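Local coordinates for conserved hypothetical protein MTH1747 (Methanothermobacter thermautotrophicus, PDB 1I36) that is of unknown function but binds NADP through a Rossmann-type domain and resembles the 3-hydroxyacid dehydrogenases in structure, at residues A[81-86]-A[132-137]; A[96-101]-A[105-110]; A[16-21]-A[119-124]. The protein carries 1 engineered substitution. One frame throughout, in Å; residues are numbered along the deposited sequence.

In the fold
Read from the N terminus, helix 10-21 supplies the first half of interaction 3, whose long loop closes only when the turn at 119-124 comes back to Arg18. Within that loop, strand 83-86 opens interaction 1, and interaction 2 then closes at once between helix 92-101 and strand 106-112. Interaction 1 is completed last, by helix 132-136. Interaction 2 is thus nested inside both other loops, while interactions 1 and 3 cross along the chain. Interactions 1 and 2 meet directly where strands 83-86 and 106-112 pair, as in the probable hydrogen bond Tyr84 N to Gly106 O (2.7 Å). Interaction 3 touches neither and ties helix 10-21 to the turn before strand 124-128, antiparallel to strand 106-112.

Interaction 1. Residues A[81-86]-A[132-137]; sequences RGIYVD and AEEFMK
Val85 lays its branched end over one face of the Phe135 ring, the two side chains meeting at about a right angle. With chi1 at -172°, Val85 sends CG1 away from its own N and over the ring, 3.8 Å from the centroid of Phe135 and 15° off the ring normal, a CH-pi contact. The second branch reaches the near rim: Val85 CG2 is 3.7 Å from Phe135 CD1. Two residues back, Ile83 extends CD1 to the aliphatic part of Glu134, although the modelled separation is too short to carry any conclusion. Exposed Glu134 bends at chi2, and Lys137, just past the helix, brings NZ to Glu134 OE1 at 2.8 Å in a salt bridge, on the syn side but tilted from the carboxylate plane. The contact is therefore apolar inside and charged at its margin, with no hydrogen bond joining the two segments. Phe135 also rests on Val108 and Ile145, and so spans several strands. With the axes of strand 83-86 and helix 132-136 9.5 Å apart and 84° from parallel, this is a helix lying across one face of the central sheet of an alpha/beta fold, here the Rossmann-type domain that binds NADP.

Interaction 2. Residues A[96-101]-A[105-110]; sequences RMASSL and GGFVDA
Phe107 presents one face of its ring to the backbone and CB of Ser99, and this is the tight half of the contact. Ser99 CA lies 3.5 Å above the ring plane, offset to the rim where it approaches Phe107 CD2. Beside it, Ser99 CB stands 4.0 Å from the centroid of the Phe107 ring, 17° off the normal, close enough for a CH-pi interaction. The hydroxyl swings round to the root of the aromatic side chain: with OG anti to the backbone N (chi1 -168°), Ser99 OG comes to 3.4 Å from Phe107 CB. At the far end of the ring Ala98 takes over, its CB 3.9 Å from Phe107 CE2. Small residues on the helix thus let a large ring come right up against the helical backbone, and no hydrogen bond links the two segments.

The loose part of the helix is its exposed pair, Met97 and Ser100, both turned from the strand. Ser100 spends its hydroxyl on its own helix, OG donating to Met97 O at 2.6 Å from 19° outside the carbonyl plane. Arg96, by contrast, though it too points from the strand, pairs with Glu93 and packs on Leu183 of the second subunit.

In the fold, helix 92-101 connects parallel strands 83-86 and 106-112 in a beta-alpha-beta unit. The Phe107 ring lies between helix and sheet, touching Asp86 on the adjacent parallel strand as well as Ile102 and Pro152 in loops, while Ala98 packs against Leu70 and Ala73 of the neighbouring helix 69-77.

Interaction 3. Residues A[16-21]-A[119-124]; sequences ASRLRS and KGADIR
Asp122 OD1 is gripped by both terminal nitrogens of Arg18, which meet this one carboxylate oxygen end-on. The firmer bond of the salt bridge comes from Arg18 NH1, 2.9 Å from Asp122 OD1 with an N-H...O angle of 159°, and arrives nearly along the C-O axis. Arg18 NH2 is 3.3 Å from Asp122 OD1 and makes a more bent bond. OD1 lies in the guanidinium plane for both bonds; the carboxylate, however, is turned 62° against that plane, and NH2 therefore approaches from above it. Arg18 NH1 has a second acceptor in the backbone oxygen of Gly142, which helps fix the rotation of the guanidinium group.

Ala121 provides the apolar floor. Its CB sits over the centre of one guanidinium face, 3.5 Å from Arg18 CZ, and also packs against the root of the arginine side chain, 3.3 Å from Arg18 CB. Such wrapping is possible because the arginine folds back on itself, bent at both chi2 (55°) and chi3.

Arg18 belongs to helix 10-21, the first helix of the Rossmann-type fold, whose N-terminal end carries NADP-binding residues Glu10 and Val11. Its partners lie in the turn between helix 116-119 and strand 124-128. There Gly120 breaks out of helical geometry with positive phi, and a short 3-10 segment turns Ala121 CB toward the helix, while Asp122 starts off to one side and brings only its carboxylate to Arg18. Ile123 N closes this turn on Gly120 O at 3.1 Å. A water adds a weak link: it donates to Lys119 O at 2.8 Å and accepts only weakly from Arg18 NH2. On the helix, Ser21 OG donates to Arg18 O at 2.6 Å, while Asn144 ND2, from strand 144-147, hydrogen-bonds the backbone oxygen of Asp122.

Interaction 1. Residues A[81-86]-A[132-137]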
ATOM      1  N   ARG A  81      18.751 -14.658 -36.072  1.00 21.79           N
ATOM      2  CA  ARG A  81      17.573 -15.018 -36.848  1.00 23.75           C
ATOM      3  C   ARG A  81      16.622 -15.854 -35.981  1.00 23.87           C
ATOM      4  O   ARG A  81      15.467 -16.081 -36.346  1.00 22.86           O
ATOM      5  CB  ARG A  81      17.969 -15.772 -38.122  1.00 28.99           C
ATOM      6  CG  ARG A  81      18.515 -14.855 -39.218  1.00 31.33           C
ATOM      7  CD  ARG A  81      18.897 -15.645 -40.439  1.00 35.08           C
ATOM      8  NE  ARG A  81      19.499 -14.762 -41.431  1.00 38.10           N
ATOM      9  CZ  ARG A  81      18.818 -14.090 -42.356  1.00 39.25           C
ATOM     10  NH1 ARG A  81      17.490 -14.206 -42.437  1.00 34.47           N
ATOM     11  NH2 ARG A  81      19.469 -13.241 -43.151  1.00 39.47           N
ATOM     12  N   GLY A  82      17.109 -16.260 -34.814  1.00 23.31           N
ATOM     13  CA  GLY A  82      16.284 -17.012 -33.872  1.00 21.27           C
ATOM     14  C   GLY A  82      15.598 -15.997 -32.956  1.00 21.56           C
ATOM     15  O   GLY A  82      15.155 -14.920 -33.403  1.00 21.36           O
ATOM     16  N   ILE A  83      15.523 -16.328 -31.670  1.00 19.67           N
ATOM     17  CA  ILE A  83      14.922 -15.430 -30.682  1.00 20.91           C
ATOM     18  C   ILE A  83      16.009 -14.750 -29.841  1.00 17.97           C
ATOM     19  O   ILE A  83      16.980 -15.368 -29.416  1.00 18.55           O
ATOM     20  CB  ILE A  83      13.965 -16.207 -29.764  1.00 24.98           C
ATOM     21  CG1 ILE A  83      12.731 -16.580 -30.566  1.00 26.20           C
ATOM     22  CG2 ILE A  83      13.508 -15.369 -28.587  1.00 27.57           C
ATOM     23  CD1 ILE A  83      12.000 -17.676 -29.929  1.00 31.23           C
ATOM     24  N   TYR A  84      15.846 -13.449 -29.674  1.00 19.59           N
ATOM     25  CA  TYR A  84      16.761 -12.622 -28.888  1.00 16.32           C
ATOM     26  C   TYR A  84      15.975 -12.218 -27.616  1.00 13.78           C
ATOM     27  O   TYR A  84      14.915 -11.592 -27.690  1.00 12.35           O
ATOM     28  CB  TYR A  84      17.131 -11.379 -29.693  1.00 14.21           C
ATOM     29  CG  TYR A  84      18.186 -10.524 -29.009  1.00 13.31           C
ATOM     30  CD1 TYR A  84      17.808  -9.470 -28.159  1.00 14.11           C
ATOM     31  CD2 TYR A  84      19.530 -10.724 -29.261  1.00 15.24           C
ATOM     32  CE1 TYR A  84      18.756  -8.622 -27.595  1.00 15.06           C
ATOM     33  CE2 TYR A  84      20.493  -9.897 -28.707  1.00 16.62           C
ATOM     34  CZ  TYR A  84      20.095  -8.839 -27.875  1.00 15.84           C
ATOM     35  OH  TYR A  84      21.040  -8.016 -27.351  1.00 15.06           O
ATOM     36  N   VAL A  85      16.471 -12.678 -26.479  1.00 11.00           N
ATOM     37  CA  VAL A  85      15.857 -12.450 -25.178  1.00 14.52           C
ATOM     38  C   VAL A  85      16.638 -11.413 -24.392  1.00 13.83           C
ATOM     39  O   VAL A  85      17.774 -11.642 -24.005  1.00 16.56           O
ATOM     40  CB  VAL A  85      15.808 -13.771 -24.399  1.00 13.94           C
ATOM     41  CG1 VAL A  85      15.006 -13.613 -23.117  1.00 11.14           C
ATOM     42  CG2 VAL A  85      15.164 -14.858 -25.289  1.00 11.44           C
ATOM     43  N   ASP A  86      16.043 -10.247 -24.217  1.00 13.83           N
ATOM     44  CA  ASP A  86      16.707  -9.185 -23.481  1.00 14.39           C
ATOM     45  C   ASP A  86      16.216  -9.222 -22.024  1.00 15.54           C
ATOM     46  O   ASP A  86      15.033  -9.009 -21.740  1.00 11.07           O
ATOM     47  CB  ASP A  86      16.454  -7.825 -24.133  1.00 11.49           C
ATOM     48  CG  ASP A  86      17.331  -6.721 -23.520  1.00 20.21           C
ATOM     49  OD1 ASP A  86      17.250  -6.485 -22.299  1.00 21.21           O
ATOM     50  OD2 ASP A  86      18.115  -6.100 -24.247  1.00 20.04           O
ATOM     51  N   ALA A 132       7.371 -15.000 -27.108  1.00 16.82           N
ATOM     52  CA  ALA A 132       7.558 -15.291 -25.674  1.00 16.36           C
ATOM     53  C   ALA A 132       7.298 -16.773 -25.335  1.00 18.39           C
ATOM     54  O   ALA A 132       8.020 -17.404 -24.521  1.00 15.25           O
ATOM     55  CB  ALA A 132       6.643 -14.352 -24.825  1.00 14.97           C
ATOM     56  N   GLU A 133       6.255 -17.327 -25.951  1.00 18.56           N
ATOM     57  CA  GLU A 133       5.906 -18.733 -25.761  1.00 23.43           C
ATOM     58  C   GLU A 133       7.053 -19.639 -26.181  1.00 23.36           C
ATOM     59  O   GLU A 133       7.300 -20.674 -25.566  1.00 21.48           O
ATOM     60  CB  GLU A 133       4.696 -19.103 -26.611  1.00 29.58           C
ATOM     61  CG  GLU A 133       3.375 -18.579 -26.131  1.00 36.92           C
ATOM     62  CD  GLU A 133       2.229 -19.187 -26.935  1.00 45.08           C
ATOM     63  OE1 GLU A 133       2.176 -20.441 -27.040  1.00 46.24           O
ATOM     64  OE2 GLU A 133       1.411 -18.415 -27.490  1.00 49.50           O
ATOM     65  N   GLU A 134       7.781 -19.236 -27.214  1.00 22.77           N
ATOM     66  CA  GLU A 134       8.902 -20.031 -27.693  1.00 23.43           C
ATOM     67  C   GLU A 134      10.065 -20.014 -26.679  1.00 23.09           C
ATOM     68  O   GLU A 134      10.711 -21.045 -26.443  1.00 21.87           O
ATOM     69  CB  GLU A 134       9.328 -19.534 -29.074  1.00 25.58           C
ATOM     70  CG  GLU A 134      10.442 -20.330 -29.765  1.00 34.17           C
ATOM     71  CD  GLU A 134      10.093 -21.780 -30.074  1.00 38.97           C
ATOM     72  OE1 GLU A 134       8.887 -22.092 -30.288  1.00 41.48           O
ATOM     73  OE2 GLU A 134      11.044 -22.601 -30.099  1.00 39.88           O
ATOM     74  N   PHE A 135      10.290 -18.865 -26.037  1.00 19.43           N
ATOM     75  CA  PHE A 135      11.331 -18.735 -25.013  1.00 15.99           C
ATOM     76  C   PHE A 135      10.900 -19.603 -23.808  1.00 15.38           C
ATOM     77  O   PHE A 135      11.719 -20.254 -23.179  1.00 13.87           O
ATOM     78  CB  PHE A 135      11.411 -17.258 -24.597  1.00 14.72           C
ATOM     79  CG  PHE A 135      12.256 -16.993 -23.362  1.00 17.22           C
ATOM     80  CD1 PHE A 135      13.563 -17.462 -23.268  1.00 16.33           C
ATOM     81  CD2 PHE A 135      11.732 -16.267 -22.296  1.00 15.90           C
ATOM     82  CE1 PHE A 135      14.327 -17.215 -22.143  1.00 16.49           C
ATOM     83  CE2 PHE A 135      12.480 -16.010 -21.178  1.00 15.06           C
ATOM     84  CZ  PHE A 135      13.780 -16.482 -21.085  1.00 16.33           C
ATOM     85  N   MET A 136       9.597 -19.607 -23.517  1.00 16.98           N
ATOM     86  CA  MET A 136       9.039 -20.353 -22.385  1.00 17.46           C
ATOM     87  C   MET A 136       9.282 -21.874 -22.465  1.00 18.84           C
ATOM     88  O   MET A 136       9.237 -22.570 -21.449  1.00 18.47           O
ATOM     89  CB  MET A 136       7.554 -20.036 -22.207  1.00 16.67           C
ATOM     90  CG  MET A 136       7.006 -20.449 -20.811  1.00 20.96           C
ATOM     91  SD  MET A 136       5.285 -20.023 -20.572  1.00 25.63           S
ATOM     92  CE  MET A 136       4.793 -21.224 -19.296  1.00 28.74           C
ATOM     93  N   LYS A 137       9.581 -22.375 -23.662  1.00 19.26           N
ATOM     94  CA  LYS A 137       9.912 -23.785 -23.839  1.00 21.35           C
ATOM     95  C   LYS A 137      11.162 -24.138 -23.017  1.00 20.80           C
ATOM     96  O   LYS A 137      11.366 -25.302 -22.678  1.00 22.26           O
ATOM     97  CB  LYS A 137      10.147 -24.089 -25.325  1.00 25.46           C
ATOM     98  CG  LYS A 137       8.835 -24.144 -26.099  1.00 28.57           C
ATOM     99  CD  LYS A 137       9.002 -24.450 -27.584  1.00 33.46           C
ATOM    100  CE  LYS A 137       7.620 -24.549 -28.247  1.00 37.59           C
ATOM    101  NZ  LYS A 137       7.696 -24.621 -29.741  1.00 42.08           N
TER

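Interaction 2. Residues A[96-101]-A[105-110]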
ATOM      1  N   ARG A  96      11.707  -1.500 -26.304  1.00 12.38           N
ATOM      2  CA  ARG A  96      11.032  -1.385 -27.601  1.00 13.43           C
ATOM      3  C   ARG A  96      12.059  -0.996 -28.682  1.00 15.05           C
ATOM      4  O   ARG A  96      11.998  -1.491 -29.803  1.00 14.26           O
ATOM      5  CB  ARG A  96       9.887  -0.362 -27.546  1.00 14.84           C
ATOM      6  CG  ARG A  96       8.711  -0.760 -26.614  1.00 16.80           C
ATOM      7  CD  ARG A  96       7.515   0.228 -26.690  1.00 15.66           C
ATOM      8  NE  ARG A  96       6.583  -0.066 -25.602  1.00 19.05           N
ATOM      9  CZ  ARG A  96       6.549   0.585 -24.441  1.00 18.11           C
ATOM     10  NH1 ARG A  96       7.359   1.606 -24.226  1.00 18.51           N
ATOM     11  NH2 ARG A  96       5.838   0.102 -23.430  1.00 20.42           N
ATOM     12  N   MET A  97      13.016  -0.131 -28.339  1.00 14.40           N
ATOM     13  CA  MET A  97      14.061   0.279 -29.281  1.00 13.98           C
ATOM     14  C   MET A  97      15.027  -0.867 -29.519  1.00 13.53           C
ATOM     15  O   MET A  97      15.483  -1.083 -30.650  1.00 12.57           O
ATOM     16  CB  MET A  97      14.777   1.542 -28.767  1.00 15.03           C
ATOM     17  CG  MET A  97      13.832   2.741 -28.753  1.00 17.55           C
ATOM     18  SD  MET A  97      13.035   3.085 -30.405  1.00 26.21           S
ATOM     19  CE  MET A  97      11.552   2.408 -30.198  1.00 15.70           C
ATOM     20  N   ALA A  98      15.369  -1.607 -28.467  1.00 10.57           N
ATOM     21  CA  ALA A  98      16.248  -2.760 -28.637  1.00 10.92           C
ATOM     22  C   ALA A  98      15.560  -3.767 -29.566  1.00 13.92           C
ATOM     23  O   ALA A  98      16.208  -4.387 -30.411  1.00 15.00           O
ATOM     24  CB  ALA A  98      16.577  -3.408 -27.298  1.00 10.66           C
ATOM     25  N   SER A  99      14.248  -3.911 -29.422  1.00 11.65           N
ATOM     26  CA  SER A  99      13.466  -4.779 -30.307  1.00 15.08           C
ATOM     27  C   SER A  99      13.622  -4.356 -31.785  1.00 16.58           C
ATOM     28  O   SER A  99      13.781  -5.205 -32.664  1.00 15.64           O
ATOM     29  CB  SER A  99      11.980  -4.692 -29.974  1.00 12.73           C
ATOM     30  OG  SER A  99      11.307  -5.738 -30.657  1.00 19.22           O
ATOM     31  N   SER A 100      13.560  -3.059 -32.056  1.00 18.85           N
ATOM     32  CA  SER A 100      13.691  -2.590 -33.437  1.00 18.73           C
ATOM     33  C   SER A 100      15.056  -2.895 -34.052  1.00 17.06           C
ATOM     34  O   SER A 100      15.188  -2.943 -35.278  1.00 17.07           O
ATOM     35  CB  SER A 100      13.356  -1.107 -33.542  1.00 19.31           C
ATOM     36  OG  SER A 100      14.357  -0.323 -32.913  1.00 17.41           O
ATOM     37  N   LEU A 101      16.061  -3.129 -33.209  1.00 16.79           N
ATOM     38  CA  LEU A 101      17.435  -3.461 -33.632  1.00 16.20           C
ATOM     39  C   LEU A 101      17.614  -4.929 -34.039  1.00 16.54           C
ATOM     40  O   LEU A 101      18.590  -5.288 -34.700  1.00 16.54           O
ATOM     41  CB  LEU A 101      18.419  -3.101 -32.503  1.00 14.23           C
ATOM     42  CG  LEU A 101      18.520  -1.580 -32.349  1.00 12.62           C
ATOM     43  CD1 LEU A 101      19.419  -1.213 -31.123  1.00 14.44           C
ATOM     44  CD2 LEU A 101      19.103  -0.972 -33.644  1.00 13.54           C
ATOM     45  N   GLY A 105      15.185 -11.233 -36.439  1.00 25.71           N
ATOM     46  CA  GLY A 105      14.844 -12.256 -35.476  1.00 23.07           C
ATOM     47  C   GLY A 105      13.643 -11.893 -34.646  1.00 19.22           C
ATOM     48  O   GLY A 105      13.012 -10.888 -34.891  1.00 20.69           O
ATOM     49  N   GLY A 106      13.267 -12.771 -33.728  1.00 17.69           N
ATOM     50  CA  GLY A 106      12.151 -12.474 -32.858  1.00 17.37           C
ATOM     51  C   GLY A 106      12.746 -11.904 -31.574  1.00 20.92           C
ATOM     52  O   GLY A 106      13.831 -12.312 -31.150  1.00 25.87           O
ATOM     53  N   PHE A 107      12.063 -10.945 -30.963  1.00 18.46           N
ATOM     54  CA  PHE A 107      12.578 -10.340 -29.740  1.00 17.38           C
ATOM     55  C   PHE A 107      11.642 -10.675 -28.590  1.00 13.88           C
ATOM     56  O   PHE A 107      10.436 -10.560 -28.724  1.00 16.34           O
ATOM     57  CB  PHE A 107      12.640  -8.824 -29.890  1.00 15.27           C
ATOM     58  CG  PHE A 107      13.217  -8.117 -28.685  1.00 13.19           C
ATOM     59  CD1 PHE A 107      12.420  -7.814 -27.593  1.00 12.86           C
ATOM     60  CD2 PHE A 107      14.529  -7.706 -28.678  1.00 12.77           C
ATOM     61  CE1 PHE A 107      12.935  -7.085 -26.502  1.00 12.72           C
ATOM     62  CE2 PHE A 107      15.060  -6.967 -27.584  1.00 10.12           C
ATOM     63  CZ  PHE A 107      14.245  -6.663 -26.511  1.00 14.06           C
ATOM     64  N   VAL A 108      12.218 -11.005 -27.443  1.00 14.21           N
ATOM     65  CA  VAL A 108      11.452 -11.302 -26.232  1.00 12.41           C
ATOM     66  C   VAL A 108      11.928 -10.420 -25.086  1.00 10.58           C
ATOM     67  O   VAL A 108      13.128 -10.337 -24.820  1.00 11.09           O
ATOM     68  CB  VAL A 108      11.645 -12.791 -25.809  1.00 12.98           C
ATOM     69  CG1 VAL A 108      10.892 -13.072 -24.468  1.00 10.30           C
ATOM     70  CG2 VAL A 108      11.037 -13.710 -26.915  1.00 15.62           C
ATOM     71  N   ASP A 109      10.989  -9.723 -24.447  1.00  8.37           N
ATOM     72  CA  ASP A 109      11.318  -8.858 -23.288  1.00  9.78           C
ATOM     73  C   ASP A 109      11.172  -9.804 -22.079  1.00 11.73           C
ATOM     74  O   ASP A 109      10.064 -10.235 -21.799  1.00 12.86           O
ATOM     75  CB  ASP A 109      10.262  -7.747 -23.228  1.00  9.34           C
ATOM     76  CG  ASP A 109      10.386  -6.861 -22.012  1.00 13.17           C
ATOM     77  OD1 ASP A 109      11.388  -6.967 -21.264  1.00 11.00           O
ATOM     78  OD2 ASP A 109       9.459  -6.053 -21.801  1.00  9.85           O
ATOM     79  N   ALA A 110      12.274 -10.214 -21.442  1.00 12.70           N
ATOM     80  CA  ALA A 110      12.157 -11.084 -20.254  1.00 11.98           C
ATOM     81  C   ALA A 110      12.436 -10.178 -19.052  1.00 14.00           C
ATOM     82  O   ALA A 110      13.300  -9.324 -19.133  1.00 13.92           O
ATOM     83  CB  ALA A 110      13.202 -12.209 -20.312  1.00 12.40           C
TER

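Interaction 3. Residues A[16-21]-A[119-124]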
ATOM      1  N   ALA A  16      22.613 -20.267 -17.180  1.00 20.34           N
ATOM      2  CA  ALA A  16      23.404 -21.204 -17.969  1.00 18.04           C
ATOM      3  C   ALA A  16      23.685 -22.499 -17.197  1.00 21.16           C
ATOM      4  O   ALA A  16      23.580 -23.590 -17.747  1.00 23.25           O
ATOM      5  CB  ALA A  16      24.702 -20.565 -18.414  1.00 18.58           C
ATOM      6  N   SER A  17      24.000 -22.365 -15.914  1.00 23.52           N
ATOM      7  CA  SER A  17      24.293 -23.493 -15.053  1.00 25.38           C
ATOM      8  C   SER A  17      23.084 -24.456 -14.966  1.00 26.83           C
ATOM      9  O   SER A  17      23.248 -25.692 -15.049  1.00 27.85           O
ATOM     10  CB  SER A  17      24.681 -22.952 -13.672  1.00 28.33           C
ATOM     11  OG  SER A  17      25.043 -23.978 -12.791  1.00 35.33           O
ATOM     12  N   ARG A  18      21.883 -23.893 -14.853  1.00 23.61           N
ATOM     13  CA  ARG A  18      20.649 -24.687 -14.771  1.00 24.18           C
ATOM     14  C   ARG A  18      20.384 -25.402 -16.093  1.00 24.64           C
ATOM     15  O   ARG A  18      20.094 -26.611 -16.128  1.00 24.49           O
ATOM     16  CB  ARG A  18      19.457 -23.797 -14.408  1.00 23.02           C
ATOM     17  CG  ARG A  18      18.082 -24.481 -14.416  1.00 19.36           C
ATOM     18  CD  ARG A  18      18.051 -25.723 -13.508  1.00 23.37           C
ATOM     19  NE  ARG A  18      18.321 -25.397 -12.110  1.00 23.58           N
ATOM     20  CZ  ARG A  18      17.429 -24.841 -11.290  1.00 28.10           C
ATOM     21  NH1 ARG A  18      16.214 -24.531 -11.737  1.00 25.40           N
ATOM     22  NH2 ARG A  18      17.715 -24.684  -9.998  1.00 27.75           N
ATOM     23  N   LEU A  19      20.482 -24.655 -17.184  1.00 22.60           N
ATOM     24  CA  LEU A  19      20.263 -25.207 -18.521  1.00 22.87           C
ATOM     25  C   LEU A  19      21.257 -26.335 -18.843  1.00 23.45           C
ATOM     26  O   LEU A  19      20.893 -27.365 -19.416  1.00 23.67           O
ATOM     27  CB  LEU A  19      20.390 -24.088 -19.575  1.00 20.36           C
ATOM     28  CG  LEU A  19      19.374 -22.935 -19.515  1.00 19.78           C
ATOM     29  CD1 LEU A  19      19.766 -21.849 -20.488  1.00 18.85           C
ATOM     30  CD2 LEU A  19      17.970 -23.453 -19.867  1.00 16.64           C
ATOM     31  N   ARG A  20      22.522 -26.115 -18.517  1.00 25.18           N
ATOM     32  CA  ARG A  20      23.556 -27.108 -18.775  1.00 26.86           C
ATOM     33  C   ARG A  20      23.293 -28.428 -18.025  1.00 27.05           C
ATOM     34  O   ARG A  20      23.427 -29.503 -18.597  1.00 26.34           O
ATOM     35  CB  ARG A  20      24.923 -26.542 -18.400  1.00 30.36           C
ATOM     36  CG  ARG A  20      26.069 -27.358 -18.945  1.00 36.51           C
ATOM     37  CD  ARG A  20      27.416 -26.688 -18.712  1.00 40.82           C
ATOM     38  NE  ARG A  20      28.474 -27.419 -19.400  1.00 44.14           N
ATOM     39  CZ  ARG A  20      29.042 -28.528 -18.940  1.00 46.06           C
ATOM     40  NH1 ARG A  20      28.672 -29.043 -17.772  1.00 47.85           N
ATOM     41  NH2 ARG A  20      29.916 -29.172 -19.694  1.00 48.37           N
ATOM     42  N   SER A  21      22.868 -28.331 -16.772  1.00 25.77           N
ATOM     43  CA  SER A  21      22.570 -29.504 -15.953  1.00 26.86           C
ATOM     44  C   SER A  21      21.391 -30.283 -16.538  1.00 28.68           C
ATOM     45  O   SER A  21      21.221 -31.466 -16.250  1.00 28.15           O
ATOM     46  CB  SER A  21      22.257 -29.081 -14.514  1.00 26.43           C
ATOM     47  OG  SER A  21      21.026 -28.364 -14.434  1.00 24.54           O
ATOM     48  N   LYS A 119      17.112 -16.804  -5.108  1.00 41.00           N
ATOM     49  CA  LYS A 119      16.296 -17.846  -5.706  1.00 38.57           C
ATOM     50  C   LYS A 119      17.029 -18.684  -6.739  1.00 34.53           C
ATOM     51  O   LYS A 119      16.545 -19.731  -7.120  1.00 35.15           O
ATOM     52  CB  LYS A 119      15.038 -17.240  -6.348  1.00 43.31           C
ATOM     53  CG  LYS A 119      14.186 -16.356  -5.437  1.00 46.96           C
ATOM     54  CD  LYS A 119      13.487 -17.137  -4.313  1.00 49.75           C
ATOM     55  CE  LYS A 119      12.422 -18.114  -4.821  1.00 52.38           C
ATOM     56  NZ  LYS A 119      12.991 -19.372  -5.408  1.00 52.86           N
ATOM     57  N   GLY A 120      18.199 -18.237  -7.185  1.00 31.34           N
ATOM     58  CA  GLY A 120      18.909 -18.994  -8.202  1.00 29.69           C
ATOM     59  C   GLY A 120      18.092 -19.128  -9.494  1.00 28.55           C
ATOM     60  O   GLY A 120      17.221 -18.291  -9.801  1.00 24.97           O
ATOM     61  N   ALA A 121      18.336 -20.206 -10.230  1.00 26.06           N
ATOM     62  CA  ALA A 121      17.651 -20.431 -11.496  1.00 26.40           C
ATOM     63  C   ALA A 121      16.148 -20.671 -11.361  1.00 25.57           C
ATOM     64  O   ALA A 121      15.441 -20.716 -12.369  1.00 27.45           O
ATOM     65  CB  ALA A 121      18.320 -21.558 -12.273  1.00 23.61           C
ATOM     66  N   ASP A 122      15.664 -20.816 -10.124  1.00 24.02           N
ATOM     67  CA  ASP A 122      14.232 -21.016  -9.850  1.00 23.27           C
ATOM     68  C   ASP A 122      13.441 -19.706  -9.906  1.00 23.51           C
ATOM     69  O   ASP A 122      12.217 -19.686  -9.747  1.00 22.83           O
ATOM     70  CB  ASP A 122      14.027 -21.607  -8.453  1.00 26.55           C
ATOM     71  CG  ASP A 122      14.325 -23.079  -8.398  1.00 29.21           C
ATOM     72  OD1 ASP A 122      14.626 -23.678  -9.456  1.00 31.04           O
ATOM     73  OD2 ASP A 122      14.229 -23.645  -7.293  1.00 33.75           O
ATOM     74  N   ILE A 123      14.154 -18.616 -10.124  1.00 20.68           N
ATOM     75  CA  ILE A 123      13.536 -17.306 -10.160  1.00 22.22           C
ATOM     76  C   ILE A 123      12.436 -17.215 -11.201  1.00 20.89           C
ATOM     77  O   ILE A 123      12.554 -17.805 -12.276  1.00 20.68           O
ATOM     78  CB  ILE A 123      14.626 -16.226 -10.390  1.00 24.37           C
ATOM     79  CG1 ILE A 123      14.093 -14.847 -10.046  1.00 29.99           C
ATOM     80  CG2 ILE A 123      15.249 -16.327 -11.780  1.00 24.03           C
ATOM     81  CD1 ILE A 123      13.660 -14.747  -8.626  1.00 34.91           C
ATOM     82  N   ARG A 124      11.322 -16.577 -10.841  1.00 20.01           N
ATOM     83  CA  ARG A 124      10.251 -16.388 -11.797  1.00 18.82           C
ATOM     84  C   ARG A 124      10.701 -15.307 -12.789  1.00 18.24           C
ATOM     85  O   ARG A 124      11.258 -14.252 -12.404  1.00 16.02           O
ATOM     86  CB  ARG A 124       8.958 -15.955 -11.109  1.00 22.18           C
ATOM     87  CG  ARG A 124       7.797 -15.526 -12.051  1.00 24.21           C
ATOM     88  CD  ARG A 124       7.443 -16.532 -13.165  1.00 27.83           C
ATOM     89  NE  ARG A 124       7.193 -17.907 -12.712  1.00 30.10           N
ATOM     90  CZ  ARG A 124       6.038 -18.360 -12.217  1.00 32.34           C
ATOM     91  NH1 ARG A 124       4.999 -17.543 -12.086  1.00 31.79           N
ATOM     92  NH2 ARG A 124       5.902 -19.655 -11.918  1.00 30.35           N
TER
HETATM   93  O   HOH W   1      17.168 -22.450  -7.397  1.00 58.14           O